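PDB 4BE3: alginate lyase, family PL7 from Zobellia galactanivorans, which cleaves alginate as an exolytic lyase of polysaccharide lyase family 7, probably by beta-elimination at its uronic acid linkages. Local coordinates for residues 215-227 with 241-254. Numbering follows the deposited sequence.
Sequences NLLKSNFTKKSDI and DGIERENAYAGEIQ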
loop_
_atom_site.group_PDB
_atom_site.type_symbol
_atom_site.label_atom_id
_atom_site.label_comp_id
_atom_site.label_asym_id
_atom_site.label_seq_id
_atom_site.Cartn_x
_atom_site.Cartn_y
_atom_site.Cartn_z
ATOM N N ASN A 215 -11.875 -12.165 9.491
ATOM C CA ASN A 215 -10.601 -11.643 9.974
ATOM C C ASN A 215 -9.479 -12.373 9.263
ATOM O O ASN A 215 -9.416 -13.596 9.293
ATOM C CB ASN A 215 -10.573 -11.966 11.444
ATOM C CG ASN A 215 -9.404 -11.301 12.125
ATOM O OD1 ASN A 215 -8.336 -11.157 11.570
ATOM N ND2 ASN A 215 -9.616 -10.928 13.380
ATOM N N LEU A 216 -8.592 -11.652 8.574
ATOM C CA LEU A 216 -7.474 -12.336 7.894
ATOM C C LEU A 216 -6.171 -12.449 8.729
ATOM O O LEU A 216 -5.196 -13.047 8.242
ATOM C CB LEU A 216 -7.119 -11.540 6.665
ATOM C CG LEU A 216 -8.281 -11.277 5.647
ATOM C CD1 LEU A 216 -7.720 -10.544 4.395
ATOM C CD2 LEU A 216 -8.791 -12.764 5.222
ATOM N N LEU A 217 -6.277 -11.990 10.011
ATOM C CA LEU A 217 -5.124 -12.015 10.912
ATOM C C LEU A 217 -5.192 -13.096 11.961
ATOM O O LEU A 217 -4.186 -13.304 12.642
ATOM C CB LEU A 217 -5.023 -10.664 11.683
ATOM C CG LEU A 217 -5.014 -9.360 10.834
ATOM C CD1 LEU A 217 -4.792 -8.108 11.751
ATOM C CD2 LEU A 217 -3.934 -9.393 9.758
ATOM N N LYS A 218 -6.379 -13.705 12.158
ATOM C CA LYS A 218 -6.517 -14.703 13.274
ATOM C C LYS A 218 -7.357 -15.835 12.631
ATOM O O LYS A 218 -8.508 -15.642 12.220
ATOM C CB LYS A 218 -7.258 -14.129 14.489
ATOM C CG LYS A 218 -6.369 -13.196 15.302
ATOM C CD LYS A 218 -7.219 -12.251 16.140
ATOM C CE LYS A 218 -6.344 -11.804 17.306
ATOM N NZ LYS A 218 -7.123 -11.486 18.531
ATOM N N SER A 219 -6.770 -17.003 12.576
ATOM C CA SER A 219 -7.468 -18.109 11.900
ATOM C C SER A 219 -8.601 -18.694 12.792
ATOM O O SER A 219 -8.418 -18.834 13.991
ATOM C CB SER A 219 -6.433 -19.210 11.708
ATOM O OG SER A 219 -7.092 -20.346 11.176
ATOM N N ASN A 220 -9.683 -19.149 12.175
ATOM C CA ASN A 220 -10.733 -19.929 12.790
ATOM C C ASN A 220 -10.460 -21.418 12.642
ATOM O O ASN A 220 -11.320 -22.251 13.072
ATOM C CB ASN A 220 -12.088 -19.713 11.992
ATOM C CG ASN A 220 -12.751 -18.323 12.210
ATOM O OD1 ASN A 220 -12.622 -17.725 13.309
ATOM N ND2 ASN A 220 -13.483 -17.782 11.139
ATOM N N PHE A 221 -9.347 -21.785 11.989
ATOM C CA PHE A 221 -9.185 -23.172 11.522
ATOM C C PHE A 221 -7.875 -23.798 12.003
ATOM O O PHE A 221 -7.173 -24.394 11.184
ATOM C CB PHE A 221 -9.304 -23.235 9.940
ATOM C CG PHE A 221 -10.606 -22.690 9.436
ATOM C CD1 PHE A 221 -11.854 -23.191 9.924
ATOM C CD2 PHE A 221 -10.632 -21.679 8.504
ATOM C CE1 PHE A 221 -13.072 -22.703 9.442
ATOM C CE2 PHE A 221 -11.863 -21.191 7.973
ATOM C CZ PHE A 221 -13.069 -21.673 8.450
ATOM N N THR A 222 -7.559 -23.666 13.293
ATOM C CA THR A 222 -6.161 -23.971 13.729
ATOM C C THR A 222 -6.060 -25.437 14.187
ATOM O O THR A 222 -4.960 -25.901 14.448
ATOM C CB THR A 222 -5.698 -23.030 14.834
ATOM O OG1 THR A 222 -6.587 -23.215 15.944
ATOM C CG2 THR A 222 -5.917 -21.546 14.407
ATOM N N LYS A 223 -7.195 -26.164 14.268
ATOM C CA LYS A 223 -7.107 -27.636 14.511
ATOM C C LYS A 223 -8.119 -28.464 13.808
ATOM O O LYS A 223 -9.134 -27.924 13.269
ATOM C CB LYS A 223 -7.136 -27.953 15.987
ATOM C CG LYS A 223 -7.964 -27.050 16.842
ATOM C CD LYS A 223 -6.993 -26.495 17.924
ATOM C CE LYS A 223 -7.683 -26.301 19.277
ATOM N NZ LYS A 223 -9.151 -26.221 18.935
ATOM N N LYS A 224 -7.898 -29.786 13.823
ATOM C CA LYS A 224 -8.754 -30.676 13.009
ATOM C C LYS A 224 -10.227 -30.540 13.346
ATOM O O LYS A 224 -11.070 -30.555 12.433
ATOM C CB LYS A 224 -8.320 -32.123 13.111
ATOM C CG LYS A 224 -6.958 -32.334 12.490
ATOM C CD LYS A 224 -7.070 -32.785 11.040
ATOM C CE LYS A 224 -5.680 -32.780 10.412
ATOM N NZ LYS A 224 -4.747 -33.478 11.339
ATOM N N SER A 225 -10.541 -30.309 14.624
ATOM C CA SER A 225 -11.930 -30.213 15.073
ATOM C C SER A 225 -12.636 -28.905 14.657
ATOM O O SER A 225 -13.853 -28.717 14.856
ATOM C CB SER A 225 -12.024 -30.425 16.566
ATOM O OG SER A 225 -11.103 -29.582 17.178
ATOM N N ASP A 226 -11.847 -27.985 14.109
ATOM C CA ASP A 226 -12.375 -26.786 13.470
ATOM C C ASP A 226 -12.609 -26.867 11.952
ATOM O O ASP A 226 -13.213 -25.958 11.396
ATOM C CB ASP A 226 -11.404 -25.602 13.670
ATOM C CG ASP A 226 -11.272 -25.162 15.126
ATOM O OD1 ASP A 226 -12.287 -25.037 15.824
ATOM O OD2 ASP A 226 -10.115 -24.932 15.555
ATOM N N ILE A 227 -12.201 -27.928 11.274
ATOM C CA ILE A 227 -12.481 -27.973 9.833
ATOM C C ILE A 227 -13.977 -28.053 9.598
ATOM O O ILE A 227 -14.643 -28.956 10.140
ATOM C CB ILE A 227 -11.742 -29.173 9.223
ATOM C CG1 ILE A 227 -10.247 -29.098 9.518
ATOM C CG2 ILE A 227 -12.148 -29.420 7.732
ATOM C CD1 ILE A 227 -9.439 -30.228 8.904
ATOM N N ASP A 241 -7.160 -32.304 4.717
ATOM C CA ASP A 241 -7.454 -32.172 6.101
ATOM C C ASP A 241 -6.389 -31.224 6.722
ATOM O O ASP A 241 -6.032 -31.389 7.884
ATOM C CB ASP A 241 -7.338 -33.547 6.722
ATOM C CG ASP A 241 -5.918 -34.057 6.775
ATOM O OD1 ASP A 241 -5.072 -33.817 5.857
ATOM O OD2 ASP A 241 -5.663 -34.723 7.781
ATOM N N GLY A 242 -5.894 -30.217 5.931
ATOM C CA GLY A 242 -4.944 -29.289 6.567
ATOM C C GLY A 242 -5.551 -28.426 7.640
ATOM O O GLY A 242 -6.785 -28.218 7.676
ATOM N N ILE A 243 -4.690 -27.876 8.456
ATOM C CA ILE A 243 -5.041 -26.866 9.419
ATOM C C ILE A 243 -4.330 -25.563 8.992
ATOM O O ILE A 243 -3.315 -25.576 8.238
ATOM C CB ILE A 243 -4.745 -27.308 10.865
ATOM C CG1 ILE A 243 -3.243 -27.639 11.036
ATOM C CG2 ILE A 243 -5.726 -28.474 11.228
ATOM C CD1 ILE A 243 -2.765 -27.535 12.447
ATOM N N GLU A 244 -4.831 -24.459 9.524
ATOM C CA GLU A 244 -4.304 -23.145 9.104
ATOM C C GLU A 244 -3.390 -22.575 10.168
ATOM O O GLU A 244 -3.581 -22.784 11.395
ATOM C CB GLU A 244 -5.506 -22.184 8.871
ATOM C CG GLU A 244 -5.018 -20.784 8.423
ATOM C CD GLU A 244 -6.195 -19.948 7.910
ATOM O OE1 GLU A 244 -7.235 -19.986 8.596
ATOM O OE2 GLU A 244 -6.025 -19.202 6.901
ATOM N N ARG A 245 -2.361 -21.874 9.743
ATOM C CA ARG A 245 -1.509 -21.181 10.767
ATOM C C ARG A 245 -2.335 -20.226 11.595
ATOM O O ARG A 245 -3.299 -19.608 11.096
ATOM C CB ARG A 245 -0.564 -20.287 10.158
ATOM C CG ARG A 245 0.086 -20.787 9.004
ATOM C CD ARG A 245 -0.047 -19.517 8.251
ATOM N NE ARG A 245 1.195 -19.184 7.708
ATOM C CZ ARG A 245 1.993 -19.825 6.833
ATOM N NH1 ARG A 245 1.795 -20.919 6.208
ATOM N NH2 ARG A 245 3.105 -19.222 6.568
ATOM N N GLU A 246 -1.853 -19.995 12.816
ATOM C CA GLU A 246 -2.651 -19.340 13.821
ATOM C C GLU A 246 -2.960 -17.911 13.365
ATOM O O GLU A 246 -4.026 -17.361 13.664
ATOM C CB GLU A 246 -1.841 -19.322 15.172
ATOM C CG GLU A 246 -2.514 -18.400 16.200
ATOM C CD GLU A 246 -1.732 -18.402 17.533
ATOM O OE1 GLU A 246 -0.662 -19.033 17.606
ATOM O OE2 GLU A 246 -2.207 -17.781 18.492
ATOM N N ASN A 247 -2.018 -17.322 12.656
ATOM C CA ASN A 247 -2.207 -15.893 12.280
ATOM C C ASN A 247 -2.622 -15.711 10.850
ATOM O O ASN A 247 -2.526 -14.579 10.265
ATOM C CB ASN A 247 -0.960 -15.076 12.530
ATOM C CG ASN A 247 -0.593 -15.050 14.042
ATOM O OD1 ASN A 247 0.564 -15.236 14.359
ATOM N ND2 ASN A 247 -1.594 -14.885 14.961
ATOM N N ALA A 248 -3.143 -16.822 10.278
ATOM C CA ALA A 248 -3.706 -16.770 8.921
ATOM C C ALA A 248 -2.797 -15.991 7.949
ATOM O O ALA A 248 -1.681 -16.431 7.621
ATOM C CB ALA A 248 -5.156 -16.191 8.925
ATOM N N TYR A 249 -3.304 -14.895 7.341
ATOM C CA TYR A 249 -2.508 -14.264 6.293
ATOM C C TYR A 249 -1.804 -12.980 6.927
ATOM O O TYR A 249 -1.436 -12.105 6.157
ATOM C CB TYR A 249 -3.457 -13.760 5.203
ATOM C CG TYR A 249 -3.908 -14.958 4.323
ATOM C CD1 TYR A 249 -3.043 -15.408 3.302
ATOM C CD2 TYR A 249 -5.068 -15.679 4.594
ATOM C CE1 TYR A 249 -3.385 -16.449 2.471
ATOM C CE2 TYR A 249 -5.440 -16.740 3.730
ATOM C CZ TYR A 249 -4.621 -17.092 2.726
ATOM O OH TYR A 249 -4.886 -18.137 1.867
ATOM N N ALA A 250 -1.861 -12.837 8.278
ATOM C CA ALA A 250 -1.107 -11.626 8.906
ATOM C C ALA A 250 0.284 -11.448 8.271
ATOM O O ALA A 250 1.038 -12.445 8.134
ATOM C CB ALA A 250 -0.993 -11.844 10.381
ATOM N N GLY A 251 0.566 -10.233 7.734
ATOM C CA GLY A 251 1.888 -9.893 7.261
ATOM C C GLY A 251 2.257 -10.521 5.929
ATOM O O GLY A 251 3.382 -10.416 5.441
ATOM N N GLU A 252 1.323 -11.230 5.323
ATOM C CA GLU A 252 1.628 -11.896 4.030
ATOM C C GLU A 252 1.269 -10.975 2.882
ATOM O O GLU A 252 0.062 -10.485 2.719
ATOM C CB GLU A 252 0.856 -13.278 3.870
ATOM C CG GLU A 252 1.724 -14.122 2.917
ATOM C CD GLU A 252 1.314 -15.532 2.943
ATOM O OE1 GLU A 252 0.292 -15.834 2.184
ATOM O OE2 GLU A 252 1.899 -16.318 3.728
ATOM N N ILE A 253 2.234 -10.756 1.981
ATOM C CA ILE A 253 1.960 -9.761 0.927
ATOM C C ILE A 253 0.955 -10.297 -0.098
ATOM O O ILE A 253 1.056 -11.437 -0.525
ATOM C CB ILE A 253 3.237 -9.410 0.193
ATOM C CG1 ILE A 253 4.169 -8.584 1.239
ATOM C CG2 ILE A 253 3.024 -8.505 -1.025
ATOM C CD1 ILE A 253 5.666 -8.583 0.821
ATOM N N GLN A 254 0.005 -9.442 -0.455
ATOM C CA GLN A 254 -1.033 -9.840 -1.468
ATOM C C GLN A 254 -1.508 -8.749 -2.312
ATOM O O GLN A 254 -0.964 -7.607 -2.224
ATOM C CB GLN A 254 -2.177 -10.310 -0.788
ATOM C CG GLN A 254 -2.730 -9.477 0.208
ATOM C CD GLN A 254 -3.089 -10.591 1.197
ATOM O OE1 GLN A 254 -2.378 -11.761 1.354
ATOM N NE2 GLN A 254 -4.267 -10.389 1.712
HETATM O O HOH W 1 -9.561 -18.506 9.220
#
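S219 and E244 meet at the middle of this loop-to-loop contact, where S219 OG donates to E244 OE1 at 2.6 Å. The hydroxyl comes in on the anti side of the carboxylate, 30° out of its plane. E244 gets there on an extended chain, CG anti to the backbone N (chi1 -180°), and its OE1 also accepts a hydrogen bond from a water held by N220 N. OE2 turns to Y140 OH and N143 N, so both carboxylate oxygens are gripped. S219 OG accepts from F221 N at 2.8 Å, an ST turn. The F221 ring lies 21° from the carboxylate plane, with E244 OE1 at its edge, 3.8 Å from CD2.

Backbone bonds flank this centre: E244 N to F221 O, and S219 N to E246 O. Further along, Y249 N reaches L216 O at 2.8 Å, and L217 CD2 rests on A250 CB. Past F221, I243 CG2 packs against the K223-K224 peptide.

An uncharged glutamine in this glutamate's place would probably turn its NH2 toward S219 OG and the water, or N143 N, leaving them without an acceptor. A buried carboxylate, probably kept ionised by its donors, thus ties both loops to jelly-roll strand 133-141 through Y140.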